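Local coordinates for protein endoglucanase (Uncultured bacterium, PDB 3X17) that probably hydrolyses internal beta-1,4-glucosidic bonds of cellulose as a family 9 endoglucanase carrying an N-terminal Ig-like domain, at residues V267-T272 with I317-A322; P94-A99 with S107-I112. One frame throughout, in Å; residues are numbered along the deposited sequence.

How the contacts relate
Contact 1 lies in the family 9 catalytic domain, where a strand and a loop border the helices of its (alpha/alpha)6 barrel; contact 2 in the beta hairpin of the N-terminal Ig-like region. Their centres are about 50 Å apart and they share no helix or strand. Both are partly buried: four of nine touching residues in contact 1 and five of twelve in contact 2 are buried. Contact 1 rests on two direct hydrogen bonds, one to a side-chain hydroxyl, supplemented by bridging waters. Contact 2 is mainly antiparallel pairing, with an aromatic and aliphatic cluster on one sheet face and a salt bridge on the other, ending at a serine hydroxyl that, like the threonine of contact 1, accepts a backbone N-H.

Contact 1 (V267-T272 with I317-A322); sequences VYRITT and ILDYPA
In Thr272, chi1 of 49° puts OG1 between the backbone N and the carbonyl carbon, where it faces the incoming N-H of Ile317. Ile317 CG1, anti to its own carbonyl carbon and beside the backbone N, meets Thr272 CG2. Ile317 N donates to Thr272 OG1 at 2.9 Å (angle at H 167°), and Thr272 N donates back to Ile317 O at 3.0 Å (160°), a reciprocal pair of hydrogen bonds. A second hydrogen bond, to Asp336 OD2, also grips the hydroxyl. Beside this pair, Thr271 CA approaches Ile317 O to 3.3 Å in a CA-H...O contact. Thr271 OG1 is buried without a polar partner; Tyr320 OH, 3.7 Å from it, is hydrogen-bonded to Asp333 O, of a calcium-site residue, and to Gln273 NE2. On the apolar side, Ile270 CD1 meets Ile317 CD1 at 3.8 Å, the side chains crossing obliquely.

Towards Arg269 and Asp319 the backbones diverge and waters join polar groups, while the arginine still reaches across. One water donates to Ile270 O and accepts from Asp319 N, at 2.9 Å from each. Another, in plane at the edge of the Arg269 guanidinium, bridges NH1 to Asp319 OD2; the two opposite charges, 4.5 Å apart, lie beyond a direct salt bridge. Pro321 CG lies over one guanidinium face, 3.8 Å from Arg269 NH2.

This ties the last residues of the broken strand 265-271, where helix 272-288 follows, to the loop between helices 294-312 and 337-351. Phe310 of helix 294-312 touches both Ile270 and Ile317, while Tyr244 of strand 243-249 packs on Ile270.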
loop_
_atom_site.group_PDB
_atom_site.type_symbol
_atom_site.label_atom_id
_atom_site.label_comp_id
_atom_site.label_asym_id
_atom_site.label_seq_id
_atom_site.Cartn_x
_atom_site.Cartn_y
_atom_site.Cartn_z
ATOM N N VAL A 267 5.170 17.021 -18.972
ATOM C CA VAL A 267 4.928 15.603 -19.177
ATOM C C VAL A 267 6.246 15.012 -19.632
ATOM O O VAL A 267 6.793 15.420 -20.652
ATOM C CB VAL A 267 3.860 15.405 -20.269
ATOM C CG1 VAL A 267 3.690 13.929 -20.627
ATOM C CG2 VAL A 267 2.555 16.045 -19.813
ATOM N N TYR A 268 6.818 14.164 -18.790
ATOM C CA TYR A 268 8.148 13.613 -19.030
ATOM C C TYR A 268 8.081 12.434 -20.001
ATOM O O TYR A 268 6.995 11.929 -20.297
ATOM C CB TYR A 268 8.774 13.216 -17.699
ATOM C CG TYR A 268 9.172 14.417 -16.853
ATOM C CD1 TYR A 268 8.206 15.200 -16.234
ATOM C CD2 TYR A 268 10.489 14.871 -16.836
ATOM C CE1 TYR A 268 8.546 16.303 -15.506
ATOM C CE2 TYR A 268 10.841 15.987 -16.102
ATOM C CZ TYR A 268 9.865 16.691 -15.443
ATOM O OH TYR A 268 10.186 17.824 -14.754
ATOM N N ARG A 269 9.243 11.985 -20.469
ATOM C CA ARG A 269 9.331 11.142 -21.646
ATOM C C ARG A 269 8.805 9.737 -21.357
ATOM O O ARG A 269 8.789 9.299 -20.205
ATOM C CB ARG A 269 10.788 11.041 -22.086
ATOM C CG ARG A 269 11.638 10.199 -21.119
ATOM C CD ARG A 269 13.094 10.185 -21.516
ATOM N NE ARG A 269 13.645 11.528 -21.544
ATOM C CZ ARG A 269 14.664 11.899 -22.312
ATOM N NH1 ARG A 269 15.289 11.009 -23.087
ATOM N NH2 ARG A 269 15.083 13.159 -22.275
ATOM N N ILE A 270 8.374 9.040 -22.407
ATOM C CA ILE A 270 7.847 7.696 -22.245
ATOM C C ILE A 270 8.900 6.721 -21.702
ATOM O O ILE A 270 10.111 6.911 -21.876
ATOM C CB ILE A 270 7.268 7.130 -23.537
ATOM C CG1 ILE A 270 8.349 7.010 -24.614
ATOM C CG2 ILE A 270 6.094 7.986 -24.032
ATOM C CD1 ILE A 270 8.781 5.571 -24.952
ATOM N N THR A 271 8.393 5.581 -21.235
ATOM C CA THR A 271 9.195 4.506 -20.715
ATOM C C THR A 271 8.429 3.223 -21.067
ATOM O O THR A 271 7.191 3.235 -21.123
ATOM C CB THR A 271 9.246 4.692 -19.205
ATOM O OG1 THR A 271 10.512 5.237 -18.802
ATOM C CG2 THR A 271 8.887 3.476 -18.485
ATOM N N THR A 272 9.151 2.150 -21.388
ATOM C CA THR A 272 8.516 0.858 -21.652
ATOM C C THR A 272 7.954 0.188 -20.399
ATOM O O THR A 272 6.905 -0.422 -20.482
ATOM C CB THR A 272 9.459 -0.121 -22.389
ATOM O OG1 THR A 272 10.727 -0.150 -21.719
ATOM C CG2 THR A 272 9.670 0.346 -23.823
ATOM N N ILE A 317 13.050 0.904 -23.176
ATOM C CA ILE A 317 13.297 2.330 -23.117
ATOM C C ILE A 317 13.169 2.775 -21.675
ATOM O O ILE A 317 12.066 2.974 -21.161
ATOM C CB ILE A 317 12.295 3.114 -24.011
ATOM C CG1 ILE A 317 12.419 2.634 -25.459
ATOM C CG2 ILE A 317 12.547 4.645 -23.910
ATOM C CD1 ILE A 317 11.394 3.228 -26.413
ATOM N N LEU A 318 14.307 2.947 -21.023
ATOM C CA LEU A 318 14.308 3.153 -19.612
ATOM C C LEU A 318 15.282 4.265 -19.262
ATOM O O LEU A 318 16.199 4.072 -18.468
ATOM C CB LEU A 318 14.668 1.841 -18.901
ATOM C CG LEU A 318 13.644 0.711 -19.180
ATOM C CD1 LEU A 318 14.130 -0.659 -18.755
ATOM C CD2 LEU A 318 12.315 1.004 -18.514
ATOM N N ASP A 319 15.076 5.438 -19.848
ATOM C CA ASP A 319 15.968 6.577 -19.601
ATOM C C ASP A 319 15.396 7.512 -18.564
ATOM O O ASP A 319 14.278 8.031 -18.729
ATOM C CB ASP A 319 16.188 7.363 -20.896
ATOM C CG ASP A 319 16.795 6.518 -21.981
ATOM O OD1 ASP A 319 17.747 5.758 -21.681
ATOM O OD2 ASP A 319 16.342 6.643 -23.135
ATOM N N TYR A 320 16.202 7.815 -17.566
ATOM C CA TYR A 320 15.785 8.657 -16.462
ATOM C C TYR A 320 16.812 9.774 -16.232
ATOM O O TYR A 320 17.538 9.763 -15.243
ATOM C CB TYR A 320 15.581 7.825 -15.181
ATOM C CG TYR A 320 14.581 6.674 -15.336
ATOM C CD1 TYR A 320 13.213 6.903 -15.305
ATOM C CD2 TYR A 320 15.019 5.370 -15.527
ATOM C CE1 TYR A 320 12.304 5.852 -15.449
ATOM C CE2 TYR A 320 14.128 4.323 -15.714
ATOM C CZ TYR A 320 12.775 4.557 -15.617
ATOM O OH TYR A 320 11.895 3.507 -15.781
ATOM N N PRO A 321 16.844 10.770 -17.133
ATOM C CA PRO A 321 17.892 11.782 -17.004
ATOM C C PRO A 321 17.823 12.437 -15.628
ATOM O O PRO A 321 16.737 12.777 -15.150
ATOM C CB PRO A 321 17.541 12.815 -18.085
ATOM C CG PRO A 321 16.473 12.214 -18.919
ATOM C CD PRO A 321 15.815 11.129 -18.122
ATOM N N ALA A 322 18.974 12.610 -14.997
ATOM C CA ALA A 322 19.022 13.160 -13.649
ATOM C C ALA A 322 18.312 14.510 -13.551
ATOM O O ALA A 322 17.768 14.870 -12.500
ATOM C CB ALA A 322 20.510 13.274 -13.159
HETATM O O HOH W 1 11.305 8.874 -17.984
HETATM O O HOH W 2 14.408 7.965 -23.941
HETATM O O HOH W 3 12.888 6.828 -21.057
#

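Contact 2 (P94-A99 with S107-I112); sequences PGRYVA and SPEFAI
The Phe110 ring has Tyr97 O over one face and Ala99 N near its plane at the edge. Tyr97 CB lies over that same face, in a CH-pi contact 4.2 Å from the Phe110 ring centroid and 25° off the normal. The Tyr97 ring receives Phe110 O at its edge, and Ile112 CD1 comes within 3.3 Å of Tyr97 CE2, the two side chains crossing at about a right angle. On the other sheet face, the Arg96 guanidinium has the carbonyl carbons of Glu109 and Phe110 over one face and Ala111 CB at its edge, 3.5 Å from Arg96 NH1. Its NE forms a salt bridge with Glu109 OE1 at 2.9 Å, the guanidinium and carboxylate planes 63° apart.

These groups belong to an antiparallel beta hairpin, strands 95-101 and 110-112, with strand 52-57 bordering the first and strand 24-25 the second. Gly95-Ile112 and Tyr97-Phe110 are hydrogen-bonded pairs; Arg96-Ala111 between them is non-hydrogen-bonded. At Gly95, phi of 160° would press any CB against the carbonyl O of Pro94.

Beyond the regular pairing, Ser107 OG stands between its backbone N and carbonyl carbon, from where it accepts from Ala99 N at 2.9 Å and donates to Pro108 O at 2.6 Å. An alanine here would probably deprive Ala99 N and Pro108 O of this shared mate. Nearby, Val98 CG2 packs against Glu109 CG at 3.6 Å.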
loop_
_atom_site.group_PDB
_atom_site.type_symbol
_atom_site.label_atom_id
_atom_site.label_comp_id
_atom_site.label_asym_id
_atom_site.label_seq_id
_atom_site.Cartn_x
_atom_site.Cartn_y
_atom_site.Cartn_z
ATOM N N PRO A 94 -18.412 -7.502 21.642
ATOM C CA PRO A 94 -18.268 -6.187 21.013
ATOM C C PRO A 94 -18.296 -5.072 22.031
ATOM O O PRO A 94 -19.200 -5.032 22.870
ATOM C CB PRO A 94 -19.517 -6.078 20.115
ATOM C CG PRO A 94 -19.974 -7.485 19.876
ATOM C CD PRO A 94 -19.187 -8.425 20.798
ATOM N N GLY A 95 -17.382 -4.118 21.892
ATOM C CA GLY A 95 -17.357 -2.953 22.764
ATOM C C GLY A 95 -16.021 -2.235 22.779
ATOM O O GLY A 95 -15.168 -2.448 21.908
ATOM N N ARG A 96 -15.796 -1.457 23.825
ATOM C CA ARG A 96 -14.573 -0.681 23.918
ATOM C C ARG A 96 -13.806 -1.039 25.172
ATOM O O ARG A 96 -14.397 -1.149 26.245
ATOM C CB ARG A 96 -14.924 0.799 23.951
ATOM C CG ARG A 96 -13.812 1.666 23.467
ATOM C CD ARG A 96 -14.338 2.875 22.678
ATOM N NE ARG A 96 -13.194 3.618 22.169
ATOM C CZ ARG A 96 -12.547 3.307 21.055
ATOM N NH1 ARG A 96 -13.025 2.367 20.248
ATOM N NH2 ARG A 96 -11.454 3.980 20.718
ATOM N N TYR A 97 -12.484 -1.111 25.057
ATOM C CA TYR A 97 -11.668 -1.747 26.080
ATOM C C TYR A 97 -10.301 -1.078 26.280
ATOM O O TYR A 97 -9.829 -0.312 25.430
ATOM C CB TYR A 97 -11.458 -3.234 25.755
ATOM C CG TYR A 97 -12.738 -4.036 25.602
ATOM C CD1 TYR A 97 -13.319 -4.690 26.689
ATOM C CD2 TYR A 97 -13.318 -4.209 24.357
ATOM C CE1 TYR A 97 -14.473 -5.450 26.536
ATOM C CE2 TYR A 97 -14.460 -4.956 24.193
ATOM C CZ TYR A 97 -15.022 -5.597 25.280
ATOM O OH TYR A 97 -16.155 -6.351 25.085
ATOM N N VAL A 98 -9.631 -1.471 27.356
ATOM C CA VAL A 98 -8.250 -1.119 27.601
ATOM C C VAL A 98 -7.481 -2.352 28.060
ATOM O O VAL A 98 -8.024 -3.213 28.756
ATOM C CB VAL A 98 -8.166 -0.024 28.662
ATOM C CG1 VAL A 98 -6.782 0.040 29.255
ATOM C CG2 VAL A 98 -8.576 1.330 28.052
ATOM N N ALA A 99 -6.229 -2.467 27.632
ATOM C CA ALA A 99 -5.345 -3.510 28.139
ATOM C C ALA A 99 -4.467 -2.946 29.251
ATOM O O ALA A 99 -3.896 -1.847 29.122
ATOM C CB ALA A 99 -4.474 -4.090 27.010
ATOM N N SER A 107 -2.722 0.361 28.043
ATOM C CA SER A 107 -2.839 0.677 26.625
ATOM C C SER A 107 -3.856 1.776 26.393
ATOM O O SER A 107 -4.726 2.022 27.223
ATOM C CB SER A 107 -3.316 -0.551 25.859
ATOM O OG SER A 107 -4.733 -0.622 25.891
ATOM N N PRO A 108 -3.796 2.393 25.213
ATOM C CA PRO A 108 -4.922 3.198 24.780
ATOM C C PRO A 108 -6.172 2.341 24.582
ATOM O O PRO A 108 -6.089 1.102 24.519
ATOM C CB PRO A 108 -4.455 3.766 23.430
ATOM C CG PRO A 108 -3.023 3.253 23.219
ATOM C CD PRO A 108 -2.547 2.739 24.512
ATOM N N GLU A 109 -7.308 3.006 24.428
ATOM C CA GLU A 109 -8.570 2.330 24.195
ATOM C C GLU A 109 -8.634 1.772 22.797
ATOM O O GLU A 109 -8.320 2.480 21.834
ATOM C CB GLU A 109 -9.722 3.322 24.316
ATOM C CG GLU A 109 -10.463 3.238 25.600
ATOM C CD GLU A 109 -11.526 4.300 25.695
ATOM O OE1 GLU A 109 -12.533 4.181 24.974
ATOM O OE2 GLU A 109 -11.343 5.261 26.467
ATOM N N PHE A 110 -9.279 0.617 22.670
ATOM C CA PHE A 110 -9.470 0.001 21.371
ATOM C C PHE A 110 -10.829 -0.687 21.344
ATOM O O PHE A 110 -11.435 -0.914 22.381
ATOM C CB PHE A 110 -8.354 -1.012 21.090
ATOM C CG PHE A 110 -8.314 -2.152 22.069
ATOM C CD1 PHE A 110 -9.088 -3.293 21.863
ATOM C CD2 PHE A 110 -7.548 -2.057 23.238
ATOM C CE1 PHE A 110 -9.058 -4.354 22.772
ATOM C CE2 PHE A 110 -7.493 -3.131 24.148
ATOM C CZ PHE A 110 -8.244 -4.274 23.915
ATOM N N ALA A 111 -11.329 -0.979 20.157
ATOM C CA ALA A 111 -12.644 -1.606 20.037
ATOM C C ALA A 111 -12.537 -3.085 19.697
ATOM O O ALA A 111 -11.591 -3.509 19.045
ATOM C CB ALA A 111 -13.516 -0.867 18.977
ATOM N N ILE A 112 -13.511 -3.867 20.141
ATOM C CA ILE A 112 -13.774 -5.149 19.505
ATOM C C ILE A 112 -15.078 -5.051 18.742
ATOM O O ILE A 112 -16.043 -4.489 19.239
ATOM C CB ILE A 112 -13.796 -6.314 20.515
ATOM C CG1 ILE A 112 -12.385 -6.533 21.061
ATOM C CG2 ILE A 112 -14.281 -7.580 19.843
ATOM C CD1 ILE A 112 -12.323 -6.896 22.523
#